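Nucleoporin NUP170 (Chaetomium thermophilum, PDB 5HAX) is a nuclear pore scaffold nucleoporin whose N-terminal part resembles a beta-propeller and probably serves in building the pore's inner ring. Local coordinates at residues A[52-57]-A[471-476]; A[388-393]-A[485-490]. One frame throughout, in Å; residues are numbered along the deposited sequence.

Contact 1. Residues A[52-57]-A[471-476]; sequences VVRHHN and PGEFAV
Arg54 and Glu473 reach for each other over strand 481-487, which lies between strands 50-57 and 473-478 in a four-stranded antiparallel sheet. The charge contact is a long salt bridge, with Arg54 NH1 3.7 Å from Glu473 OE1. The two side chains meet at about a right angle, and the guanidinium and carboxylate planes stand 60° apart, so the groups do not lie flat in a two-pronged pairing. Arg54 gets there with CG set between its backbone N and carbonyl carbon (chi1 66°) and a chain extended from CG to NE.

Water supplies the shorter link. Water 1 lies in the guanidinium plane, at its edge, and accepts a hydrogen bond from Arg54 NH1 at 2.6 Å. The same water donates to Glu473 OE2, also at 2.6 Å.

Glu473 OE2 is further held by a salt bridge to Arg486 NE. Only 67 Å² is buried between the two segments.

With Arg486 as its stronger partner and a water joining it to Arg54, the Glu473 carboxylate faces two positive groups. Their charge would be expected to favour its ionised form, at a hydrated surface where the direct Arg54 pairing probably contributes modestly.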
loop_
_atom_site.group_PDB
_atom_site.type_symbol
_atom_site.label_atom_id
_atom_site.label_comp_id
_atom_site.label_asym_id
_atom_site.label_seq_id
_atom_site.Cartn_x
_atom_site.Cartn_y
_atom_site.Cartn_z
ATOM N N VAL A 52 -6.149 -11.272 11.658
ATOM C CA VAL A 52 -7.397 -10.547 11.866
ATOM C C VAL A 52 -7.311 -9.793 13.187
ATOM O O VAL A 52 -6.965 -10.373 14.222
ATOM C CB VAL A 52 -8.595 -11.513 11.861
ATOM C CG1 VAL A 52 -9.901 -10.753 12.052
ATOM C CG2 VAL A 52 -8.633 -12.321 10.570
ATOM N N VAL A 53 -7.648 -8.501 13.160
ATOM C CA VAL A 53 -7.541 -7.658 14.351
ATOM C C VAL A 53 -8.914 -7.356 14.948
ATOM O O VAL A 53 -9.039 -7.195 16.166
ATOM C CB VAL A 53 -6.777 -6.355 14.039
ATOM C CG1 VAL A 53 -5.300 -6.657 13.809
ATOM C CG2 VAL A 53 -7.376 -5.632 12.845
ATOM N N ARG A 54 -9.951 -7.274 14.118
ATOM C CA ARG A 54 -11.302 -7.056 14.632
ATOM C C ARG A 54 -12.307 -7.307 13.514
ATOM O O ARG A 54 -11.939 -7.483 12.350
ATOM C CB ARG A 54 -11.471 -5.644 15.204
ATOM C CG ARG A 54 -11.358 -4.548 14.169
ATOM C CD ARG A 54 -11.286 -3.168 14.804
ATOM N NE ARG A 54 -10.569 -2.238 13.935
ATOM C CZ ARG A 54 -9.316 -1.832 14.121
ATOM N NH1 ARG A 54 -8.764 -0.993 13.256
ATOM N NH2 ARG A 54 -8.611 -2.248 15.167
ATOM N N HIS A 55 -13.590 -7.323 13.889
ATOM C CA HIS A 55 -14.683 -7.563 12.956
ATOM C C HIS A 55 -15.840 -6.627 13.280
ATOM O O HIS A 55 -16.026 -6.225 14.431
ATOM C CB HIS A 55 -15.156 -9.023 13.007
ATOM C CG HIS A 55 -15.902 -9.373 14.258
ATOM N ND1 HIS A 55 -15.269 -9.764 15.418
ATOM C CD2 HIS A 55 -17.228 -9.394 14.527
ATOM C CE1 HIS A 55 -16.173 -10.009 16.349
ATOM N NE2 HIS A 55 -17.371 -9.793 15.835
ATOM N N HIS A 56 -16.620 -6.290 12.250
ATOM C CA HIS A 56 -17.751 -5.372 12.372
ATOM C C HIS A 56 -18.971 -6.008 11.720
ATOM O O HIS A 56 -19.008 -6.176 10.497
ATOM C CB HIS A 56 -17.442 -4.023 11.719
ATOM C CG HIS A 56 -16.204 -3.365 12.240
ATOM N ND1 HIS A 56 -16.133 -2.798 13.494
ATOM C CD2 HIS A 56 -14.992 -3.168 11.669
ATOM C CE1 HIS A 56 -14.928 -2.288 13.678
ATOM N NE2 HIS A 56 -14.216 -2.499 12.585
ATOM N N ASN A 57 -19.972 -6.341 12.529
ATOM C CA ASN A 57 -21.188 -6.950 12.010
ATOM C C ASN A 57 -21.978 -5.960 11.162
ATOM O O ASN A 57 -21.919 -4.744 11.362
ATOM C CB ASN A 57 -22.065 -7.457 13.155
ATOM C CG ASN A 57 -21.522 -8.722 13.788
ATOM O OD1 ASN A 57 -21.682 -9.815 13.247
ATOM N ND2 ASN A 57 -20.883 -8.580 14.943
ATOM N N PRO A 471 1.220 -0.183 9.347
ATOM C CA PRO A 471 1.095 -1.403 8.544
ATOM C C PRO A 471 -0.206 -1.406 7.756
ATOM O O PRO A 471 -1.236 -0.914 8.223
ATOM C CB PRO A 471 1.124 -2.526 9.590
ATOM C CG PRO A 471 1.679 -1.908 10.826
ATOM C CD PRO A 471 1.281 -0.471 10.788
ATOM N N GLY A 472 -0.149 -1.965 6.551
ATOM C CA GLY A 472 -1.340 -2.025 5.722
ATOM C C GLY A 472 -2.456 -2.794 6.408
ATOM O O GLY A 472 -2.226 -3.816 7.059
ATOM N N GLU A 473 -3.677 -2.281 6.268
ATOM C CA GLU A 473 -4.872 -2.933 6.778
ATOM C C GLU A 473 -5.877 -3.073 5.645
ATOM O O GLU A 473 -5.971 -2.209 4.768
ATOM C CB GLU A 473 -5.493 -2.156 7.950
ATOM C CG GLU A 473 -4.609 -2.115 9.188
ATOM C CD GLU A 473 -5.324 -1.582 10.415
ATOM O OE1 GLU A 473 -6.509 -1.202 10.309
ATOM O OE2 GLU A 473 -4.693 -1.551 11.492
ATOM N N PHE A 474 -6.627 -4.172 5.673
ATOM C CA PHE A 474 -7.520 -4.540 4.581
ATOM C C PHE A 474 -8.874 -4.938 5.145
ATOM O O PHE A 474 -8.950 -5.750 6.073
ATOM C CB PHE A 474 -6.924 -5.685 3.760
ATOM C CG PHE A 474 -5.485 -5.473 3.400
ATOM C CD1 PHE A 474 -5.137 -4.882 2.197
ATOM C CD2 PHE A 474 -4.481 -5.843 4.278
ATOM C CE1 PHE A 474 -3.810 -4.677 1.870
ATOM C CE2 PHE A 474 -3.155 -5.638 3.957
ATOM C CZ PHE A 474 -2.821 -5.055 2.751
ATOM N N ALA A 475 -9.932 -4.359 4.585
ATOM C CA ALA A 475 -11.297 -4.663 4.991
ATOM C C ALA A 475 -11.838 -5.786 4.114
ATOM O O ALA A 475 -11.934 -5.628 2.892
ATOM C CB ALA A 475 -12.178 -3.420 4.884
ATOM N N VAL A 476 -12.186 -6.909 4.736
ATOM C CA VAL A 476 -12.733 -8.071 4.044
ATOM C C VAL A 476 -14.239 -8.051 4.285
ATOM O O VAL A 476 -14.709 -8.378 5.378
ATOM C CB VAL A 476 -12.099 -9.377 4.534
ATOM C CG1 VAL A 476 -12.697 -10.575 3.798
ATOM C CG2 VAL A 476 -10.593 -9.334 4.353
HETATM O O HOH W 1 -6.202 -0.571 13.325
#

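Contact 2. Residues A[388-393]-A[485-490]; sequences PGYFFD and VRRRRL
Tyr390 meets Arg487 with the outer part of its phenol group, CE1 lying 3.7 Å from Arg487 NE and OH 3.8 Å from Arg487 CG. The side chains cross at about a right angle, with ring and guanidinium planes 61° apart, so the two groups are not stacked. With CG anti to the backbone N (chi1 170°), a bend at chi2 (63°) turns CD and NE of Arg487 to the phenol. Beside this pair, Val485 CG1 touches the edge of the Phe392 ring, near its plane, 4.1 Å from CE1; these side chains come from opposite directions.

In the next shell, Glu462 ties the polar ends together: OE1 is hydrogen-bonded to Tyr390 OH and OE2 forms a salt bridge with Arg487 NH2. Arg487 also bonds through NH1 to Pro49 O and makes a cation-pi contact with Phe50. An alanine in place of Tyr390 would probably leave Glu462 OE1 without its phenol partner and open a gap beside the Arg487 chain.

Further back, Pro388 CD lies 3.4 Å above the Tyr390 ring plane, and Gly389 and Tyr390 together face Phe386 in a classic beta bulge. Side chains thus join two sheets, with no backbone pairing between these segments, as in the packing of neighbouring blades in a beta-propeller.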
loop_
_atom_site.group_PDB
_atom_site.type_symbol
_atom_site.label_atom_id
_atom_site.label_comp_id
_atom_site.label_asym_id
_atom_site.label_seq_id
_atom_site.Cartn_x
_atom_site.Cartn_y
_atom_site.Cartn_z
ATOM N N PRO A 388 3.094 -3.899 -2.040
ATOM C CA PRO A 388 4.123 -4.396 -2.958
ATOM C C PRO A 388 3.951 -5.868 -3.346
ATOM O O PRO A 388 4.928 -6.501 -3.748
ATOM C CB PRO A 388 5.404 -4.196 -2.154
ATOM C CG PRO A 388 4.976 -4.475 -0.753
ATOM C CD PRO A 388 3.528 -4.034 -0.639
ATOM N N GLY A 389 2.737 -6.404 -3.227
ATOM C CA GLY A 389 2.477 -7.774 -3.634
ATOM C C GLY A 389 1.594 -8.566 -2.690
ATOM O O GLY A 389 1.488 -9.789 -2.826
ATOM N N TYR A 390 0.961 -7.893 -1.731
ATOM C CA TYR A 390 0.027 -8.561 -0.831
ATOM C C TYR A 390 -1.090 -9.214 -1.638
ATOM O O TYR A 390 -1.785 -8.540 -2.402
ATOM C CB TYR A 390 -0.558 -7.554 0.162
ATOM C CG TYR A 390 0.457 -6.732 0.928
ATOM C CD1 TYR A 390 1.675 -7.273 1.330
ATOM C CD2 TYR A 390 0.190 -5.405 1.254
ATOM C CE1 TYR A 390 2.595 -6.512 2.035
ATOM C CE2 TYR A 390 1.100 -4.641 1.956
ATOM C CZ TYR A 390 2.299 -5.196 2.346
ATOM O OH TYR A 390 3.203 -4.424 3.043
ATOM N N PHE A 391 -1.270 -10.523 -1.460
ATOM C CA PHE A 391 -2.169 -11.324 -2.287
ATOM C C PHE A 391 -3.239 -11.961 -1.411
ATOM O O PHE A 391 -2.917 -12.663 -0.447
ATOM C CB PHE A 391 -1.377 -12.394 -3.046
ATOM C CG PHE A 391 -2.231 -13.368 -3.815
ATOM C CD1 PHE A 391 -3.178 -12.921 -4.719
ATOM C CD2 PHE A 391 -2.058 -14.733 -3.655
ATOM C CE1 PHE A 391 -3.954 -13.817 -5.433
ATOM C CE2 PHE A 391 -2.827 -15.632 -4.367
ATOM C CZ PHE A 391 -3.774 -15.172 -5.259
ATOM N N PHE A 392 -4.505 -11.718 -1.750
ATOM C CA PHE A 392 -5.655 -12.332 -1.091
ATOM C C PHE A 392 -6.396 -13.193 -2.103
ATOM O O PHE A 392 -6.781 -12.699 -3.168
ATOM C CB PHE A 392 -6.611 -11.270 -0.530
ATOM C CG PHE A 392 -6.065 -10.505 0.644
ATOM C CD1 PHE A 392 -6.535 -10.749 1.922
ATOM C CD2 PHE A 392 -5.098 -9.531 0.469
ATOM C CE1 PHE A 392 -6.044 -10.042 3.005
ATOM C CE2 PHE A 392 -4.602 -8.822 1.550
ATOM C CZ PHE A 392 -5.077 -9.079 2.816
ATOM N N ASP A 393 -6.610 -14.468 -1.770
ATOM C CA ASP A 393 -7.324 -15.399 -2.643
ATOM C C ASP A 393 -8.450 -16.063 -1.867
ATOM O O ASP A 393 -8.212 -16.680 -0.823
ATOM C CB ASP A 393 -6.384 -16.464 -3.213
ATOM C CG ASP A 393 -7.043 -17.301 -4.298
ATOM O OD1 ASP A 393 -8.164 -16.955 -4.725
ATOM O OD2 ASP A 393 -6.438 -18.299 -4.735
ATOM N N VAL A 485 -8.019 -7.108 8.399
ATOM C CA VAL A 485 -6.786 -7.886 8.336
ATOM C C VAL A 485 -5.628 -6.904 8.265
ATOM O O VAL A 485 -5.673 -5.946 7.486
ATOM C CB VAL A 485 -6.782 -8.833 7.122
ATOM C CG1 VAL A 485 -5.493 -9.650 7.085
ATOM C CG2 VAL A 485 -8.001 -9.744 7.154
ATOM N N ARG A 486 -4.594 -7.144 9.069
ATOM C CA ARG A 486 -3.454 -6.241 9.187
ATOM C C ARG A 486 -2.174 -6.969 8.801
ATOM O O ARG A 486 -1.946 -8.105 9.228
ATOM C CB ARG A 486 -3.339 -5.689 10.613
ATOM C CG ARG A 486 -2.129 -4.788 10.842
ATOM C CD ARG A 486 -2.073 -4.298 12.282
ATOM N NE ARG A 486 -3.222 -3.461 12.618
ATOM C CZ ARG A 486 -3.691 -3.283 13.850
ATOM N NH1 ARG A 486 -3.119 -3.890 14.882
ATOM N NH2 ARG A 486 -4.742 -2.501 14.052
ATOM N N ARG A 487 -1.350 -6.307 7.995
ATOM C CA ARG A 487 -0.019 -6.804 7.681
ATOM C C ARG A 487 0.892 -6.657 8.893
ATOM O O ARG A 487 0.891 -5.621 9.567
ATOM C CB ARG A 487 0.549 -6.029 6.487
ATOM C CG ARG A 487 2.017 -6.273 6.176
ATOM C CD ARG A 487 2.282 -7.712 5.789
ATOM N NE ARG A 487 3.640 -7.886 5.278
ATOM C CZ ARG A 487 4.364 -8.994 5.417
ATOM N NH1 ARG A 487 3.875 -10.047 6.061
ATOM N NH2 ARG A 487 5.589 -9.045 4.913
ATOM N N ARG A 488 1.674 -7.696 9.171
ATOM C CA ARG A 488 2.611 -7.694 10.288
ATOM C C ARG A 488 4.023 -7.429 9.785
ATOM O O ARG A 488 4.462 -8.033 8.800
ATOM C CB ARG A 488 2.554 -9.018 11.048
ATOM C CG ARG A 488 1.298 -9.145 11.886
ATOM C CD ARG A 488 1.146 -10.511 12.517
ATOM N NE ARG A 488 1.872 -10.629 13.778
ATOM C CZ ARG A 488 1.476 -11.373 14.807
ATOM N NH1 ARG A 488 2.209 -11.417 15.912
ATOM N NH2 ARG A 488 0.348 -12.072 14.741
ATOM N N ARG A 489 4.717 -6.516 10.459
ATOM C CA ARG A 489 6.091 -6.161 10.146
ATOM C C ARG A 489 7.058 -7.090 10.874
ATOM O O ARG A 489 6.677 -7.871 11.748
ATOM C CB ARG A 489 6.373 -4.712 10.544
ATOM C CG ARG A 489 5.396 -3.686 9.980
ATOM C CD ARG A 489 5.459 -2.383 10.770
ATOM N NE ARG A 489 5.005 -2.564 12.148
ATOM C CZ ARG A 489 5.140 -1.658 13.111
ATOM N NH1 ARG A 489 4.693 -1.920 14.331
ATOM N NH2 ARG A 489 5.726 -0.494 12.865
ATOM N N LEU A 490 8.336 -6.985 10.506
ATOM C CA LEU A 490 9.376 -7.736 11.201
ATOM C C LEU A 490 9.359 -7.441 12.698
ATOM O O LEU A 490 9.426 -8.360 13.522
ATOM C CB LEU A 490 10.741 -7.406 10.599
ATOM C CG LEU A 490 11.965 -7.908 11.370
ATOM C CD1 LEU A 490 11.920 -9.420 11.541
ATOM C CD2 LEU A 490 13.247 -7.479 10.670
#

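Contacts 1 and 2 have centres 12 Å apart and both reach one four-stranded sheet, which holds 52-57, 471-476 and 485-490, while 388-393 belongs to the sheet next to it. Strands 473-478 and 481-487 are consecutive antiparallel neighbours, joined by a probable backbone hydrogen bond from Phe474 N to Val485 O, at 2.7 Å. The Glu473 OE2 to Arg486 NE bridge, 2.7 Å long, is a second tie. Toward the interior, Phe474 CZ approaches Tyr390 CD2 to 3.4 Å, and the Phe474 and Phe392 rings meet with planes about 55° apart. Side chains alternate along the strands: Glu473 and Arg486 serve the partly exposed contact 1, whereas Phe474 and Val485 belong to the buried layer of contact 2.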